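Local coordinates for protein glucose-6-phosphate isomerase (Chlamydia trachomatis D/UW-3/CX, PDB 6OTU) that catalyses the reversible isomerisation of glucose-6-phosphate to fructose-6-phosphate, at residues P105-A110 and A125-H130; A110-V115 and L472-E477; L136-F141 and G277-G282. One frame throughout, in Å; residues are numbered along the deposited sequence.

Interaction 1 of 3, residues P105-A110 and A125-H130; sequences PVLHTA and AAIARH
Ala110 and Ile127 form the tight part of this contact: the methyl CB of Ala110 lies 3.5 Å from CG2 of Ile127, the short branch of the isoleucine. That methyl stands anti to the backbone N of Ile127, while CG1 stands anti to the carbonyl carbon (chi1 -65°), which splits the side chain between two partners of the loop. CG2 goes to Ala110, and the longer branch goes to Leu107, whose CD1 is 3.9 Å from CG1 of Ile127. CG2 also approaches the carbonyl oxygen of Leu107, the atom that receives a weak backbone hydrogen bond from Ala110 N. At the next residue of the helix, the backbones themselves come close, with the alpha carbons of Ala110 and Ala128 4.9 Å apart. Here the small residues let the Ala128 CA-H point at the carbonyl oxygen of Ala110, CA to O 3.4 Å with 147° at the hydrogen, and the Ala128 methyl CB rests 3.7 Å from the same oxygen. The far side of helix 122-148 is looser: Ala125 and Arg129 are directed away from the loop, and the exposed Arg129 forms a salt bridge with Glu133 of its own helix. Trp263 and Ser265 also touch Ile127, and Ser265 is joined to Leu107 by backbone hydrogen bonding. The contact thus lays the loop that leads into helix 110-113 against the helix that follows it. Because no conventional hydrogen bond spans the two segments, their union rests on apolar fit and one CA-H...O contact.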
ATOM      1  N   PRO A 105     -31.333   4.342   2.957  1.00 43.67           N
ATOM      2  CA  PRO A 105     -30.535   5.335   3.689  1.00 39.69           C
ATOM      3  C   PRO A 105     -29.103   4.873   3.921  1.00 39.09           C
ATOM      4  O   PRO A 105     -28.727   3.723   3.681  1.00 39.37           O
ATOM      5  CB  PRO A 105     -31.274   5.486   5.024  1.00 40.20           C
ATOM      6  CG  PRO A 105     -32.141   4.289   5.131  1.00 37.60           C
ATOM      7  CD  PRO A 105     -32.502   3.902   3.738  1.00 36.38           C
ATOM      8  N   VAL A 106     -28.312   5.816   4.437  1.00 39.13           N
ATOM      9  CA  VAL A 106     -26.869   5.714   4.643  1.00 36.77           C
ATOM     10  C   VAL A 106     -26.581   6.190   6.062  1.00 37.79           C
ATOM     11  O   VAL A 106     -26.527   7.399   6.327  1.00 40.54           O
ATOM     12  CB  VAL A 106     -26.124   6.555   3.585  1.00 36.78           C
ATOM     13  CG1 VAL A 106     -24.630   6.585   3.830  1.00 29.72           C
ATOM     14  CG2 VAL A 106     -26.463   6.042   2.191  1.00 36.55           C
ATOM     15  N   LEU A 107     -26.420   5.251   6.998  1.00 34.95           N
ATOM     16  CA  LEU A 107     -26.619   5.597   8.402  1.00 38.76           C
ATOM     17  C   LEU A 107     -25.487   5.119   9.313  1.00 35.50           C
ATOM     18  O   LEU A 107     -25.718   4.827  10.492  1.00 33.01           O
ATOM     19  CB  LEU A 107     -27.969   5.057   8.878  1.00 39.78           C
ATOM     20  CG  LEU A 107     -29.122   5.996   8.509  1.00 37.52           C
ATOM     21  CD1 LEU A 107     -30.471   5.298   8.678  1.00 39.69           C
ATOM     22  CD2 LEU A 107     -29.036   7.246   9.384  1.00 34.41           C
ATOM     23  N   HIS A 108     -24.248   5.083   8.813  1.00 30.13           N
ATOM     24  CA  HIS A 108     -23.132   4.771   9.702  1.00 29.98           C
ATOM     25  C   HIS A 108     -22.963   5.823  10.808  1.00 38.63           C
ATOM     26  O   HIS A 108     -22.554   5.470  11.920  1.00 35.98           O
ATOM     27  CB  HIS A 108     -21.841   4.595   8.902  1.00 29.37           C
ATOM     28  CG  HIS A 108     -21.563   5.710   7.943  1.00 33.78           C
ATOM     29  ND1 HIS A 108     -22.206   5.827   6.729  1.00 33.42           N
ATOM     30  CD2 HIS A 108     -20.706   6.755   8.018  1.00 30.60           C
ATOM     31  CE1 HIS A 108     -21.758   6.899   6.100  1.00 32.12           C
ATOM     32  NE2 HIS A 108     -20.855   7.485   6.866  1.00 31.78           N
ATOM     33  N   THR A 109     -23.321   7.097  10.557  1.00 35.24           N
ATOM     34  CA  THR A 109     -23.246   8.090  11.637  1.00 36.74           C
ATOM     35  C   THR A 109     -24.180   7.746  12.800  1.00 38.37           C
ATOM     36  O   THR A 109     -23.878   8.059  13.960  1.00 39.16           O
ATOM     37  CB  THR A 109     -23.559   9.508  11.125  1.00 31.25           C
ATOM     38  OG1 THR A 109     -24.842   9.549  10.493  1.00 35.05           O
ATOM     39  CG2 THR A 109     -22.488   9.995  10.150  1.00 34.41           C
ATOM     40  N   ALA A 110     -25.315   7.106  12.519  1.00 34.03           N
ATOM     41  CA  ALA A 110     -26.245   6.789  13.589  1.00 33.38           C
ATOM     42  C   ALA A 110     -25.717   5.684  14.510  1.00 40.05           C
ATOM     43  O   ALA A 110     -26.203   5.558  15.642  1.00 36.62           O
ATOM     44  CB  ALA A 110     -27.605   6.414  12.999  1.00 32.15           C
ATOM     45  N   ALA A 125     -33.211   7.310  13.870  1.00 40.76           N
ATOM     46  CA  ALA A 125     -33.445   7.051  15.286  1.00 42.08           C
ATOM     47  C   ALA A 125     -33.453   5.558  15.584  1.00 50.03           C
ATOM     48  O   ALA A 125     -32.974   5.129  16.641  1.00 54.58           O
ATOM     49  CB  ALA A 125     -34.764   7.682  15.734  1.00 45.35           C
ATOM     50  N   ALA A 126     -34.017   4.752  14.682  1.00 43.59           N
ATOM     51  CA  ALA A 126     -34.056   3.311  14.920  1.00 42.79           C
ATOM     52  C   ALA A 126     -32.652   2.729  14.931  1.00 45.77           C
ATOM     53  O   ALA A 126     -32.322   1.903  15.791  1.00 47.58           O
ATOM     54  CB  ALA A 126     -34.927   2.617  13.868  1.00 44.40           C
ATOM     55  N   ILE A 127     -31.804   3.164  13.995  1.00 43.09           N
ATOM     56  CA  ILE A 127     -30.421   2.691  13.970  1.00 35.72           C
ATOM     57  C   ILE A 127     -29.688   3.134  15.230  1.00 38.88           C
ATOM     58  O   ILE A 127     -28.860   2.397  15.779  1.00 36.21           O
ATOM     59  CB  ILE A 127     -29.697   3.189  12.701  1.00 34.42           C
ATOM     60  CG1 ILE A 127     -30.305   2.576  11.433  1.00 35.39           C
ATOM     61  CG2 ILE A 127     -28.176   2.943  12.812  1.00 32.35           C
ATOM     62  CD1 ILE A 127     -29.911   1.133  11.170  1.00 39.08           C
ATOM     63  N   ALA A 128     -29.962   4.349  15.699  1.00 35.72           N
ATOM     64  CA  ALA A 128     -29.263   4.824  16.885  1.00 41.94           C
ATOM     65  C   ALA A 128     -29.656   4.009  18.112  1.00 39.47           C
ATOM     66  O   ALA A 128     -28.790   3.626  18.908  1.00 38.54           O
ATOM     67  CB  ALA A 128     -29.530   6.314  17.115  1.00 36.76           C
ATOM     68  N   ARG A 129     -30.946   3.716  18.283  1.00 39.28           N
ATOM     69  CA  ARG A 129     -31.288   2.983  19.490  1.00 45.67           C
ATOM     70  C   ARG A 129     -30.884   1.524  19.391  1.00 40.17           C
ATOM     71  O   ARG A 129     -30.502   0.929  20.402  1.00 50.72           O
ATOM     72  CB  ARG A 129     -32.774   3.085  19.840  1.00 49.16           C
ATOM     73  CG  ARG A 129     -32.904   2.888  21.345  1.00 61.84           C
ATOM     74  CD  ARG A 129     -34.234   2.400  21.868  1.00 73.52           C
ATOM     75  NE  ARG A 129     -35.357   2.832  21.062  1.00 75.74           N
ATOM     76  CZ  ARG A 129     -36.045   2.023  20.274  1.00 78.20           C
ATOM     77  NH1 ARG A 129     -37.064   2.499  19.586  1.00 84.47           N
ATOM     78  NH2 ARG A 129     -35.718   0.740  20.181  1.00 73.90           N
ATOM     79  N   HIS A 130     -30.912   0.939  18.196  1.00 42.88           N
ATOM     80  CA  HIS A 130     -30.444  -0.439  18.083  1.00 42.72           C
ATOM     81  C   HIS A 130     -28.941  -0.535  18.310  1.00 38.83           C
ATOM     82  O   HIS A 130     -28.464  -1.497  18.924  1.00 38.59           O
ATOM     83  CB  HIS A 130     -30.846  -1.015  16.737  1.00 42.46           C
ATOM     84  CG  HIS A 130     -32.317  -1.227  16.614  1.00 49.28           C
ATOM     85  ND1 HIS A 130     -33.018  -0.951  15.460  1.00 53.57           N
ATOM     86  CD2 HIS A 130     -33.228  -1.653  17.518  1.00 52.06           C
ATOM     87  CE1 HIS A 130     -34.297  -1.213  15.655  1.00 56.46           C
ATOM     88  NE2 HIS A 130     -34.450  -1.641  16.896  1.00 57.22           N
TER

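Interaction 2 of 3, residues A110-V115 and L472-E477; sequences ATRAWV and LLAFYE
Helix 466-487 and the short, weakly bonded helix 110-113 stay well apart, their nearest alpha carbons, Arg112 and Ala474, being 10.3 Å from each other. The gap is bridged by a buried, end-on salt bridge between Arg112 and Glu477, which ties together parts of the phosphoglucose isomerase fold far apart in sequence. Arg112 starts with CG between its backbone N and carbonyl carbon (chi1 62°), bends at chi2, and then runs out toward the long helix. Both terminal nitrogens close on one oxygen: NH2 reaches Glu477 OE1 at 2.8 Å with a nearly straight bond (161°), and NH1 reaches the same OE1 at 3.2 Å in a more bent one. Guanidinium and carboxylate are nearly coplanar. Ala474 CB packs 3.7 Å from Arg112 NH2. Other partners fix the guanidinium further, for NE pairs with Asp301 and NH1 also bonds Thr273 OG1; its charge would favour the ionised forms of Glu477 and Asp301. Glu477 lies about 10 Å from bound glucose-6-phosphate, side chain to ligand. Its second oxygen is occupied by a water, which donates to Glu477 OE2 at 2.7 Å and weakly accepts from Arg112 NH1.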
ATOM      1  N   ALA A 110     -25.315   7.106  12.519  1.00 34.03           N
ATOM      2  CA  ALA A 110     -26.245   6.789  13.589  1.00 33.38           C
ATOM      3  C   ALA A 110     -25.717   5.684  14.510  1.00 40.05           C
ATOM      4  O   ALA A 110     -26.203   5.558  15.642  1.00 36.62           O
ATOM      5  CB  ALA A 110     -27.605   6.414  12.999  1.00 32.15           C
ATOM      6  N   THR A 111     -24.717   4.903  14.074  1.00 30.59           N
ATOM      7  CA  THR A 111     -24.164   3.866  14.946  1.00 32.25           C
ATOM      8  C   THR A 111     -23.344   4.430  16.100  1.00 35.42           C
ATOM      9  O   THR A 111     -23.056   3.690  17.050  1.00 37.65           O
ATOM     10  CB  THR A 111     -23.295   2.878  14.161  1.00 31.37           C
ATOM     11  OG1 THR A 111     -22.141   3.545  13.640  1.00 31.82           O
ATOM     12  CG2 THR A 111     -24.081   2.274  13.024  1.00 31.58           C
ATOM     13  N   ARG A 112     -22.956   5.717  16.043  1.00 36.42           N
ATOM     14  CA  ARG A 112     -22.312   6.379  17.171  1.00 30.36           C
ATOM     15  C   ARG A 112     -23.052   7.621  17.656  1.00 34.56           C
ATOM     16  O   ARG A 112     -22.670   8.179  18.695  1.00 33.44           O
ATOM     17  CB  ARG A 112     -20.853   6.755  16.827  1.00 34.55           C
ATOM     18  CG  ARG A 112     -20.665   7.753  15.657  1.00 35.79           C
ATOM     19  CD  ARG A 112     -20.451   7.024  14.311  1.00 34.97           C
ATOM     20  NE  ARG A 112     -19.903   7.909  13.281  1.00 31.84           N
ATOM     21  CZ  ARG A 112     -19.269   7.502  12.179  1.00 35.27           C
ATOM     22  NH1 ARG A 112     -19.098   6.203  11.917  1.00 28.86           N
ATOM     23  NH2 ARG A 112     -18.819   8.405  11.313  1.00 32.51           N
ATOM     24  N   ALA A 113     -24.096   8.064  16.946  1.00 36.25           N
ATOM     25  CA  ALA A 113     -24.806   9.284  17.333  1.00 41.87           C
ATOM     26  C   ALA A 113     -25.347   9.204  18.761  1.00 44.74           C
ATOM     27  O   ALA A 113     -25.506  10.237  19.425  1.00 38.36           O
ATOM     28  CB  ALA A 113     -25.937   9.566  16.334  1.00 34.60           C
ATOM     29  N   TRP A 114     -25.609   7.993  19.260  1.00 39.70           N
ATOM     30  CA  TRP A 114     -26.264   7.842  20.553  1.00 37.83           C
ATOM     31  C   TRP A 114     -25.364   8.182  21.730  1.00 47.78           C
ATOM     32  O   TRP A 114     -25.874   8.243  22.852  1.00 41.45           O
ATOM     33  CB  TRP A 114     -26.790   6.422  20.730  1.00 37.37           C
ATOM     34  CG  TRP A 114     -25.707   5.384  20.757  1.00 39.80           C
ATOM     35  CD1 TRP A 114     -25.174   4.722  19.678  1.00 33.26           C
ATOM     36  CD2 TRP A 114     -25.025   4.880  21.916  1.00 35.95           C
ATOM     37  NE1 TRP A 114     -24.192   3.853  20.097  1.00 32.35           N
ATOM     38  CE2 TRP A 114     -24.088   3.918  21.464  1.00 36.04           C
ATOM     39  CE3 TRP A 114     -25.116   5.139  23.289  1.00 38.30           C
ATOM     40  CZ2 TRP A 114     -23.244   3.221  22.343  1.00 33.86           C
ATOM     41  CZ3 TRP A 114     -24.270   4.444  24.165  1.00 38.33           C
ATOM     42  CH2 TRP A 114     -23.354   3.497  23.683  1.00 43.07           C
ATOM     43  N   VAL A 115     -24.055   8.389  21.525  1.00 37.96           N
ATOM     44  CA  VAL A 115     -23.210   8.739  22.663  1.00 39.64           C
ATOM     45  C   VAL A 115     -23.243  10.223  22.985  1.00 47.58           C
ATOM     46  O   VAL A 115     -22.672  10.635  24.002  1.00 54.17           O
ATOM     47  CB  VAL A 115     -21.734   8.335  22.494  1.00 38.12           C
ATOM     48  CG1 VAL A 115     -21.632   6.886  22.118  1.00 35.75           C
ATOM     49  CG2 VAL A 115     -21.059   9.230  21.481  1.00 37.64           C
ATOM     50  N   LEU A 472     -10.392  10.609  13.441  1.00 31.47           N
ATOM     51  CA  LEU A 472      -9.706  10.481  12.159  1.00 35.65           C
ATOM     52  C   LEU A 472     -10.500   9.616  11.196  1.00 35.51           C
ATOM     53  O   LEU A 472     -10.592   9.921  10.001  1.00 39.46           O
ATOM     54  CB  LEU A 472      -8.316   9.883  12.361  1.00 39.49           C
ATOM     55  CG  LEU A 472      -7.106  10.813  12.403  1.00 43.50           C
ATOM     56  CD1 LEU A 472      -5.880  10.011  12.796  1.00 46.89           C
ATOM     57  CD2 LEU A 472      -6.893  11.500  11.061  1.00 37.44           C
ATOM     58  N   LEU A 473     -11.064   8.516  11.697  1.00 33.48           N
ATOM     59  CA  LEU A 473     -11.909   7.678  10.860  1.00 31.92           C
ATOM     60  C   LEU A 473     -13.085   8.477  10.318  1.00 38.51           C
ATOM     61  O   LEU A 473     -13.296   8.531   9.102  1.00 29.79           O
ATOM     62  CB  LEU A 473     -12.392   6.464  11.647  1.00 34.80           C
ATOM     63  CG  LEU A 473     -13.300   5.488  10.903  1.00 32.57           C
ATOM     64  CD1 LEU A 473     -12.482   4.711   9.890  1.00 36.94           C
ATOM     65  CD2 LEU A 473     -13.931   4.542  11.883  1.00 30.54           C
ATOM     66  N   ALA A 474     -13.838   9.143  11.210  1.00 30.62           N
ATOM     67  CA  ALA A 474     -15.017   9.878  10.763  1.00 30.76           C
ATOM     68  C   ALA A 474     -14.630  11.018   9.826  1.00 31.92           C
ATOM     69  O   ALA A 474     -15.359  11.325   8.875  1.00 33.82           O
ATOM     70  CB  ALA A 474     -15.807  10.418  11.972  1.00 33.57           C
ATOM     71  N   PHE A 475     -13.484  11.643  10.085  1.00 30.67           N
ATOM     72  CA  PHE A 475     -12.964  12.690   9.220  1.00 30.60           C
ATOM     73  C   PHE A 475     -12.909  12.248   7.767  1.00 40.86           C
ATOM     74  O   PHE A 475     -13.374  12.959   6.872  1.00 37.84           O
ATOM     75  CB  PHE A 475     -11.579  13.085   9.701  1.00 30.72           C
ATOM     76  CG  PHE A 475     -10.860  13.992   8.777  1.00 30.65           C
ATOM     77  CD1 PHE A 475     -11.194  15.338   8.709  1.00 36.11           C
ATOM     78  CD2 PHE A 475      -9.808  13.519   8.002  1.00 34.16           C
ATOM     79  CE1 PHE A 475     -10.501  16.204   7.862  1.00 35.54           C
ATOM     80  CE2 PHE A 475      -9.113  14.370   7.152  1.00 30.20           C
ATOM     81  CZ  PHE A 475      -9.449  15.716   7.089  1.00 38.67           C
ATOM     82  N   TYR A 476     -12.320  11.076   7.516  1.00 29.66           N
ATOM     83  CA  TYR A 476     -12.155  10.616   6.146  1.00 41.90           C
ATOM     84  C   TYR A 476     -13.472  10.108   5.577  1.00 39.23           C
ATOM     85  O   TYR A 476     -13.747  10.298   4.386  1.00 44.03           O
ATOM     86  CB  TYR A 476     -11.063   9.542   6.077  1.00 28.91           C
ATOM     87  CG  TYR A 476      -9.691  10.137   5.840  1.00 28.83           C
ATOM     88  CD1 TYR A 476      -9.333  10.591   4.577  1.00 28.64           C
ATOM     89  CD2 TYR A 476      -8.769  10.294   6.887  1.00 29.03           C
ATOM     90  CE1 TYR A 476      -8.091  11.158   4.347  1.00 31.23           C
ATOM     91  CE2 TYR A 476      -7.525  10.869   6.668  1.00 29.03           C
ATOM     92  CZ  TYR A 476      -7.189  11.296   5.389  1.00 33.46           C
ATOM     93  OH  TYR A 476      -5.957  11.858   5.114  1.00 32.62           O
ATOM     94  N   GLU A 477     -14.304   9.474   6.408  1.00 38.31           N
ATOM     95  CA  GLU A 477     -15.637   9.086   5.950  1.00 38.95           C
ATOM     96  C   GLU A 477     -16.380  10.294   5.396  1.00 36.94           C
ATOM     97  O   GLU A 477     -16.959  10.233   4.311  1.00 29.76           O
ATOM     98  CB  GLU A 477     -16.436   8.428   7.082  1.00 29.86           C
ATOM     99  CG  GLU A 477     -15.863   7.078   7.511  1.00 35.54           C
ATOM    100  CD  GLU A 477     -16.681   6.384   8.586  1.00 42.61           C
ATOM    101  OE1 GLU A 477     -17.587   7.027   9.183  1.00 43.71           O
ATOM    102  OE2 GLU A 477     -16.430   5.178   8.822  1.00 42.22           O
TER
HETATM  103  O   HOH W   1     -17.452   3.627  10.834  1.00 34.17           O

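Interaction 3 of 3, residues L136-F141 and G277-G282; sequences LRLAEF and GGVVLG
Leu138 and Val279 meet through apolar side chains, CD1 of the leucine lying 4.1 Å from CG2 of the valine. Leu138 carries its CG anti to the backbone N (chi1 179°), a setting that sends both terminal methyls across to helix 275-285. Val279 offers CG2, its branch anti to the carbonyl carbon, rather than CG1. The second kind of contact is side chain against backbone. Leu138 CD2 approaches Gly278 O at 3.4 Å and Gly278 C at 3.7 Å, while Leu138 CD1 is 4.0 Å from Val279 CA. With no side chain at Gly278, the leucine fork settles directly on the peptide that joins Gly278 to Val279. That same Gly278 oxygen accepts the helical bond from Gly282 N, 2.8 Å long, so the methyl packs beside a carbonyl already engaged in its own helix. Polar links across the two segments are absent; the helices approach to 7.1 Å between the alpha carbons of Leu138 and Val279. Aromatic and ionic contacts lie around it. Phe290 of helix 287-303 touches Leu138, and Phe260 of strand 258-262 touches Val279 and meets the ring of Phe141 edge-to-face. Arg137 reaches Glu258 on the same strand in a salt bridge. The arrangement is close helix-helix packing at a glycine, beside the outermost strand 258-262 of a five-stranded parallel sheet, an alpha/beta layering consistent with the SIS-type fold of phosphoglucose isomerases.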
ATOM      1  N   LEU A 136     -24.737  -2.255  24.666  1.00 37.06           N
ATOM      2  CA  LEU A 136     -24.902  -2.778  26.015  1.00 47.93           C
ATOM      3  C   LEU A 136     -24.874  -4.299  26.015  1.00 47.05           C
ATOM      4  O   LEU A 136     -24.400  -4.913  26.979  1.00 44.57           O
ATOM      5  CB  LEU A 136     -26.184  -2.243  26.657  1.00 56.01           C
ATOM      6  CG  LEU A 136     -26.326  -0.717  26.575  1.00 64.88           C
ATOM      7  CD1 LEU A 136     -27.794  -0.306  26.507  1.00 65.54           C
ATOM      8  CD2 LEU A 136     -25.583   0.011  27.709  1.00 67.91           C
ATOM      9  N   ARG A 137     -25.342  -4.924  24.935  1.00 40.27           N
ATOM     10  CA  ARG A 137     -25.152  -6.361  24.823  1.00 39.76           C
ATOM     11  C   ARG A 137     -23.677  -6.698  24.687  1.00 42.18           C
ATOM     12  O   ARG A 137     -23.237  -7.732  25.192  1.00 44.25           O
ATOM     13  CB  ARG A 137     -25.957  -6.908  23.646  1.00 42.61           C
ATOM     14  CG  ARG A 137     -27.460  -6.853  23.885  1.00 53.10           C
ATOM     15  CD  ARG A 137     -28.235  -7.406  22.714  1.00 55.15           C
ATOM     16  NE  ARG A 137     -27.794  -8.756  22.408  1.00 58.13           N
ATOM     17  CZ  ARG A 137     -27.229  -9.114  21.261  1.00 56.90           C
ATOM     18  NH1 ARG A 137     -26.856 -10.373  21.083  1.00 66.04           N
ATOM     19  NH2 ARG A 137     -27.047  -8.225  20.297  1.00 43.08           N
ATOM     20  N   LEU A 138     -22.899  -5.821  24.045  1.00 41.57           N
ATOM     21  CA  LEU A 138     -21.460  -6.031  23.923  1.00 44.26           C
ATOM     22  C   LEU A 138     -20.780  -5.932  25.283  1.00 45.15           C
ATOM     23  O   LEU A 138     -19.991  -6.808  25.657  1.00 45.88           O
ATOM     24  CB  LEU A 138     -20.856  -5.020  22.940  1.00 39.49           C
ATOM     25  CG  LEU A 138     -19.350  -5.061  22.680  1.00 39.46           C
ATOM     26  CD1 LEU A 138     -18.952  -6.361  22.009  1.00 32.91           C
ATOM     27  CD2 LEU A 138     -18.901  -3.858  21.841  1.00 44.05           C
ATOM     28  N   ALA A 139     -21.078  -4.873  26.041  1.00 48.28           N
ATOM     29  CA  ALA A 139     -20.498  -4.734  27.373  1.00 48.97           C
ATOM     30  C   ALA A 139     -20.762  -5.972  28.226  1.00 50.81           C
ATOM     31  O   ALA A 139     -19.851  -6.480  28.887  1.00 51.53           O
ATOM     32  CB  ALA A 139     -21.044  -3.484  28.061  1.00 41.96           C
ATOM     33  N   GLU A 140     -21.998  -6.482  28.200  1.00 50.16           N
ATOM     34  CA  GLU A 140     -22.322  -7.708  28.924  1.00 48.06           C
ATOM     35  C   GLU A 140     -21.505  -8.881  28.407  1.00 40.65           C
ATOM     36  O   GLU A 140     -21.033  -9.718  29.188  1.00 41.81           O
ATOM     37  CB  GLU A 140     -23.805  -8.032  28.775  1.00 56.11           C
ATOM     38  CG  GLU A 140     -24.717  -7.493  29.837  1.00 67.49           C
ATOM     39  CD  GLU A 140     -26.170  -7.844  29.551  1.00 79.66           C
ATOM     40  OE1 GLU A 140     -26.434  -8.485  28.505  1.00 80.13           O
ATOM     41  OE2 GLU A 140     -27.045  -7.490  30.373  1.00 89.24           O
ATOM     42  N   PHE A 141     -21.344  -8.963  27.086  1.00 41.71           N
ATOM     43  CA  PHE A 141     -20.651 -10.093  26.484  1.00 37.98           C
ATOM     44  C   PHE A 141     -19.157 -10.057  26.804  1.00 45.15           C
ATOM     45  O   PHE A 141     -18.538 -11.105  27.041  1.00 43.77           O
ATOM     46  CB  PHE A 141     -20.889 -10.094  24.970  1.00 42.61           C
ATOM     47  CG  PHE A 141     -20.024 -11.074  24.223  1.00 36.14           C
ATOM     48  CD1 PHE A 141     -20.391 -12.408  24.121  1.00 37.93           C
ATOM     49  CD2 PHE A 141     -18.824 -10.674  23.666  1.00 36.46           C
ATOM     50  CE1 PHE A 141     -19.586 -13.317  23.449  1.00 45.16           C
ATOM     51  CE2 PHE A 141     -18.001 -11.586  22.994  1.00 41.30           C
ATOM     52  CZ  PHE A 141     -18.380 -12.896  22.888  1.00 36.15           C
ATOM     53  N   GLY A 277     -16.569  -3.417  14.052  1.00 30.98           N
ATOM     54  CA  GLY A 277     -15.399  -3.078  14.840  1.00 31.05           C
ATOM     55  C   GLY A 277     -15.592  -3.271  16.336  1.00 39.95           C
ATOM     56  O   GLY A 277     -14.620  -3.473  17.072  1.00 38.57           O
ATOM     57  N   GLY A 278     -16.840  -3.224  16.804  1.00 33.96           N
ATOM     58  CA  GLY A 278     -17.080  -3.200  18.242  1.00 37.84           C
ATOM     59  C   GLY A 278     -16.596  -4.447  18.961  1.00 38.28           C
ATOM     60  O   GLY A 278     -16.035  -4.363  20.057  1.00 32.68           O
ATOM     61  N   VAL A 279     -16.805  -5.619  18.354  1.00 40.93           N
ATOM     62  CA  VAL A 279     -16.430  -6.874  19.005  1.00 44.62           C
ATOM     63  C   VAL A 279     -14.912  -6.975  19.150  1.00 41.17           C
ATOM     64  O   VAL A 279     -14.390  -7.170  20.252  1.00 44.07           O
ATOM     65  CB  VAL A 279     -17.006  -8.080  18.242  1.00 32.57           C
ATOM     66  CG1 VAL A 279     -16.455  -9.361  18.825  1.00 32.91           C
ATOM     67  CG2 VAL A 279     -18.529  -8.074  18.295  1.00 32.83           C
ATOM     68  N   VAL A 280     -14.181  -6.854  18.042  1.00 38.64           N
ATOM     69  CA  VAL A 280     -12.736  -7.051  18.120  1.00 36.95           C
ATOM     70  C   VAL A 280     -12.091  -5.960  18.965  1.00 33.95           C
ATOM     71  O   VAL A 280     -11.231  -6.242  19.810  1.00 32.67           O
ATOM     72  CB  VAL A 280     -12.114  -7.135  16.711  1.00 40.73           C
ATOM     73  CG1 VAL A 280     -12.340  -5.856  15.916  1.00 37.39           C
ATOM     74  CG2 VAL A 280     -10.624  -7.464  16.819  1.00 39.36           C
ATOM     75  N   LEU A 281     -12.507  -4.705  18.775  1.00 34.85           N
ATOM     76  CA  LEU A 281     -11.945  -3.616  19.566  1.00 32.26           C
ATOM     77  C   LEU A 281     -12.310  -3.774  21.033  1.00 32.80           C
ATOM     78  O   LEU A 281     -11.454  -3.631  21.914  1.00 39.86           O
ATOM     79  CB  LEU A 281     -12.428  -2.266  19.034  1.00 35.26           C
ATOM     80  CG  LEU A 281     -12.015  -1.909  17.597  1.00 39.83           C
ATOM     81  CD1 LEU A 281     -12.676  -0.608  17.157  1.00 37.22           C
ATOM     82  CD2 LEU A 281     -10.508  -1.822  17.447  1.00 31.67           C
ATOM     83  N   GLY A 282     -13.580  -4.074  21.317  1.00 32.95           N
ATOM     84  CA  GLY A 282     -13.989  -4.262  22.701  1.00 33.54           C
ATOM     85  C   GLY A 282     -13.243  -5.385  23.401  1.00 33.84           C
ATOM     86  O   GLY A 282     -12.853  -5.253  24.563  1.00 43.49           O
TER

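How the interactions relate
Interactions 1 and 2 lie with centres about 11 Å apart and share Ala110; they touch where His108 CD2 comes 3.3 Å from Glu477 OE1. Interaction 3 is more remote, about 18 Å and 17 Å from the centres of interactions 1 and 2, and touches neither. Helix 122-148 serves both interaction 1 and, further along, interaction 3. In the chain, interaction 1 closes before interaction 3 opens, the segments of interactions 1 and 2 alternate, and interaction 3 is nested within the long loop closed by interaction 2. Together they connect helix 122-148 to the loop leading into helix 110-113 and to helix 275-285, while helix 110-113 reaches across to the late helix 466-487.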